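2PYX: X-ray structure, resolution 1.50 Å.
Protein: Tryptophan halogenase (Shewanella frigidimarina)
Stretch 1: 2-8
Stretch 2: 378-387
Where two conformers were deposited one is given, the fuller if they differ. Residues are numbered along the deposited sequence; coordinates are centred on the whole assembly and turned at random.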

# COMPACT_ATOMS: atom_id res chain seq x y z
N MSE A 2 33.27 20.56 -5.86
CA MSE A 2 31.82 20.52 -5.71
C MSE A 2 31.27 19.12 -5.77
O MSE A 2 30.29 18.81 -5.12
N MSE A 3 31.88 18.27 -6.57
CA MSE A 3 31.35 16.92 -6.74
C MSE A 3 31.63 16.05 -5.52
O MSE A 3 31.07 14.97 -5.40
N GLN A 4 32.55 16.49 -4.65
CA GLN A 4 32.90 15.78 -3.43
C GLN A 4 32.22 16.36 -2.18
O GLN A 4 32.41 15.85 -1.06
N LYS A 5 31.46 17.43 -2.35
CA LYS A 5 30.76 18.07 -1.24
C LYS A 5 29.73 17.08 -0.68
O LYS A 5 28.95 16.52 -1.44
N PRO A 6 29.72 16.83 0.63
CA PRO A 6 28.70 15.94 1.19
C PRO A 6 27.28 16.36 0.84
O PRO A 6 27.00 17.55 0.78
N ILE A 7 26.39 15.41 0.57
CA ILE A 7 25.01 15.74 0.33
C ILE A 7 24.27 15.98 1.64
O ILE A 7 23.93 15.04 2.37
N THR A 8 24.02 17.26 1.92
CA THR A 8 23.35 17.63 3.17
C THR A 8 22.14 18.52 2.96
O THR A 8 21.30 18.61 3.85
N GLN A 378 20.46 4.87 2.00
CA GLN A 378 21.47 4.98 0.96
C GLN A 378 21.74 6.43 0.59
O GLN A 378 21.93 6.76 -0.57
N LEU A 379 21.81 7.31 1.58
CA LEU A 379 22.06 8.71 1.31
C LEU A 379 23.40 8.82 0.60
O LEU A 379 24.42 8.34 1.09
N PRO A 380 23.40 9.39 -0.60
CA PRO A 380 24.69 9.43 -1.29
C PRO A 380 25.72 10.29 -0.58
O PRO A 380 25.38 11.39 -0.11
N PRO A 381 26.98 9.80 -0.48
CA PRO A 381 28.00 10.65 0.12
C PRO A 381 28.20 11.97 -0.57
O PRO A 381 28.42 12.99 0.09
N ASN A 382 28.14 11.96 -1.89
CA ASN A 382 28.41 13.16 -2.70
C ASN A 382 27.86 12.96 -4.12
O ASN A 382 27.30 11.90 -4.45
N ARG A 383 28.01 13.97 -4.96
CA ARG A 383 27.48 13.89 -6.29
C ARG A 383 28.28 12.97 -7.20
O ARG A 383 27.70 12.32 -8.08
N MSE A 384 29.59 12.91 -7.00
CA MSE A 384 30.46 12.07 -7.79
C MSE A 384 30.00 10.61 -7.85
O MSE A 384 30.10 9.99 -8.90
N VAL A 385 29.56 10.09 -6.71
CA VAL A 385 29.17 8.66 -6.61
C VAL A 385 27.66 8.41 -6.64
O VAL A 385 27.23 7.25 -6.60
N MSE A 386 26.88 9.49 -6.74
CA MSE A 386 25.42 9.40 -6.65
C MSE A 386 24.85 8.47 -7.68
O MSE A 386 23.90 7.73 -7.38
N ASP A 387 25.38 8.48 -8.91
CA ASP A 387 24.77 7.69 -9.98
C ASP A 387 24.88 6.18 -9.75
O ASP A 387 24.05 5.41 -10.24

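The N-terminal segment, which forms no regular helix or strand, docks on the start of a helix more than 370 residues away in the same chain, and backbone carbonyls do most of the polar work. The carbonyl of Met 3 lies at the first turn of the helix and accepts a hydrogen bond from Met 384 (N to Met 3 O, 3.0 Å, 159° at the hydrogen). Amides in a first helical turn have no preceding helical carbonyl to bond, and here the other stretch supplies one. Inside its own stretch, Asn 382 is the N-cap: with chi1 in p, its OD1 accepts from Val 385 N at 3.0 Å. Its CA-to-CB bond points sideways, and Asn 382 CB lies 3.3 Å from Met 3 O and 3.5 Å from Lys 5 O.

Water 1 donates to Met 2 O at 3.0 Å and to Lys 5 O at 2.7 Å and accepts from Arg 383 N at 2.8 Å, so one molecule ties two carbonyls of the first stretch to an amide of the second. Farther along, Ile 7 N donates to Pro 381 O at 3.2 Å, and Pro 6 CA makes a CA-H...O contact with that same Pro 381 O, also at 3.2 Å. Water 2 lies 2.8 Å from both Ile 7 O and Pro 380 O, within hydrogen-bonding reach of each, but with more acceptors around it than protons, counting atoms elsewhere in the structure, it need not serve both at once.

Ile 7 is the main apolar anchor. It is buried, its CA-to-CB bond points toward the other stretch, and it loses more surface to that stretch than any other residue of the pair. With both chi1 and chi2 in m, its CG1 reaches 3.4 Å from Pro 380 O and 3.7 Å from Asn 382 CA, while CD1 meets Met 386 CE at 3.9 Å. Met 386, a selenomethionine like the other methionines here, points its CA-to-CB bond toward the first stretch, with chi1 and chi2 in t and chi3 in m. Leu 379 starts sideways, but its end comes nearer, CD2 lying 4.0 Å from Ile 7 O.

At the other end, the CA-to-CB bond of Met 3 points sideways, with chi1 and chi2 in m; its SE packs 3.7 Å from Arg 383 CG and its CB 4.2 Å from Met 384 CB. Arg 383 sets out toward the first stretch with chi1 in t, then leads away, and its NH1 forms a salt bridge with Asp 387 OD1 at 2.8 Å, one turn on. The aliphatic start of the side chain thus packs on Met 3, while NE and NH2 bond elsewhere in the structure. The CA-to-CB bond of Gln 4 points away from the other stretch, yet with chi1 in m and chi2 in p the end of its side chain comes nearer. Gln 4 NE2 lies 2.5 Å from Met 384 CE, too close for a real packing contact; both residues were deposited in two conformers, one given for each, so the pair is not read as packing. The CA-to-CB bonds of Lys 5 and Thr 8 point away.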

# COMPACT_ATOMS: atom_id res chain seq x y z
CB MSE A 2 31.16 21.36 -6.80
CG MSE A 2 31.26 22.87 -6.56
SE MSE A 2 30.40 23.40 -4.88
CE MSE A 2 31.92 23.26 -3.60
CB MSE A 3 31.94 16.24 -7.96
CG MSE A 3 31.67 16.91 -9.28
SE MSE A 3 29.84 16.53 -9.89
CE MSE A 3 29.12 18.10 -9.29
CB GLN A 4 34.42 15.73 -3.23
CG GLN A 4 35.17 14.87 -4.25
CD GLN A 4 35.42 15.57 -5.60
OE1 GLN A 4 35.57 16.79 -5.67
NE2 GLN A 4 35.46 14.78 -6.67
CB LYS A 5 30.06 19.35 -1.70
CG LYS A 5 29.43 20.13 -0.56
CD LYS A 5 28.87 21.45 -1.04
CE LYS A 5 28.30 22.30 0.13
NZ LYS A 5 26.86 22.02 0.52
CB PRO A 6 28.95 16.01 2.69
CG PRO A 6 30.39 16.35 2.78
CD PRO A 6 30.66 17.29 1.67
CB ILE A 7 24.27 14.65 -0.48
CG1 ILE A 7 25.03 14.30 -1.76
CG2 ILE A 7 22.84 15.07 -0.79
CD1 ILE A 7 25.28 15.46 -2.69
CB THR A 8 24.32 18.34 4.14
OG1 THR A 8 24.72 19.60 3.59
CG2 THR A 8 25.56 17.50 4.44
CB GLN A 378 21.02 4.22 -0.28
CG GLN A 378 20.87 2.75 -0.01
CD GLN A 378 20.92 1.89 -1.25
OE1 GLN A 378 21.83 2.00 -2.04
NE2 GLN A 378 19.92 1.07 -1.43
CB LEU A 379 22.09 9.48 2.63
CG LEU A 379 22.49 10.96 2.52
CD1 LEU A 379 21.36 11.75 1.96
CD2 LEU A 379 22.94 11.51 3.86
CB PRO A 380 24.36 10.03 -2.65
CG PRO A 380 22.91 9.90 -2.80
CD PRO A 380 22.34 9.98 -1.42
CB PRO A 381 29.26 9.78 0.01
CG PRO A 381 28.74 8.35 0.08
CD PRO A 381 27.45 8.42 -0.72
CB ASN A 382 29.92 13.46 -2.71
CG ASN A 382 30.75 12.30 -3.27
OD1 ASN A 382 30.38 11.71 -4.28
ND2 ASN A 382 31.86 11.97 -2.60
CB ARG A 383 27.33 15.28 -6.95
CG ARG A 383 26.71 15.28 -8.32
CD ARG A 383 25.29 14.82 -8.24
NE ARG A 383 24.62 14.76 -9.52
CZ ARG A 383 24.61 13.72 -10.33
NH1 ARG A 383 25.27 12.61 -10.06
NH2 ARG A 383 23.87 13.80 -11.43
CB MSE A 384 31.91 12.14 -7.27
CG MSE A 384 32.86 11.15 -7.92
SE MSE A 384 34.60 11.18 -7.10
CE MSE A 384 35.24 12.73 -8.06
CB VAL A 385 29.81 7.95 -5.39
CG1 VAL A 385 31.35 8.17 -5.41
CG2 VAL A 385 29.19 8.42 -4.09
CB MSE A 386 24.77 10.77 -6.80
CG MSE A 386 23.27 10.74 -6.76
SE MSE A 386 22.51 12.53 -6.81
CE MSE A 386 23.19 13.32 -5.15
CB ASP A 387 25.37 8.02 -11.33
CG ASP A 387 25.01 9.43 -11.85
OD1 ASP A 387 24.31 10.23 -11.19
OD2 ASP A 387 25.48 9.72 -12.98
O HOH W 1 28.57 16.61 -4.07
O HOH W 2 25.72 12.89 2.18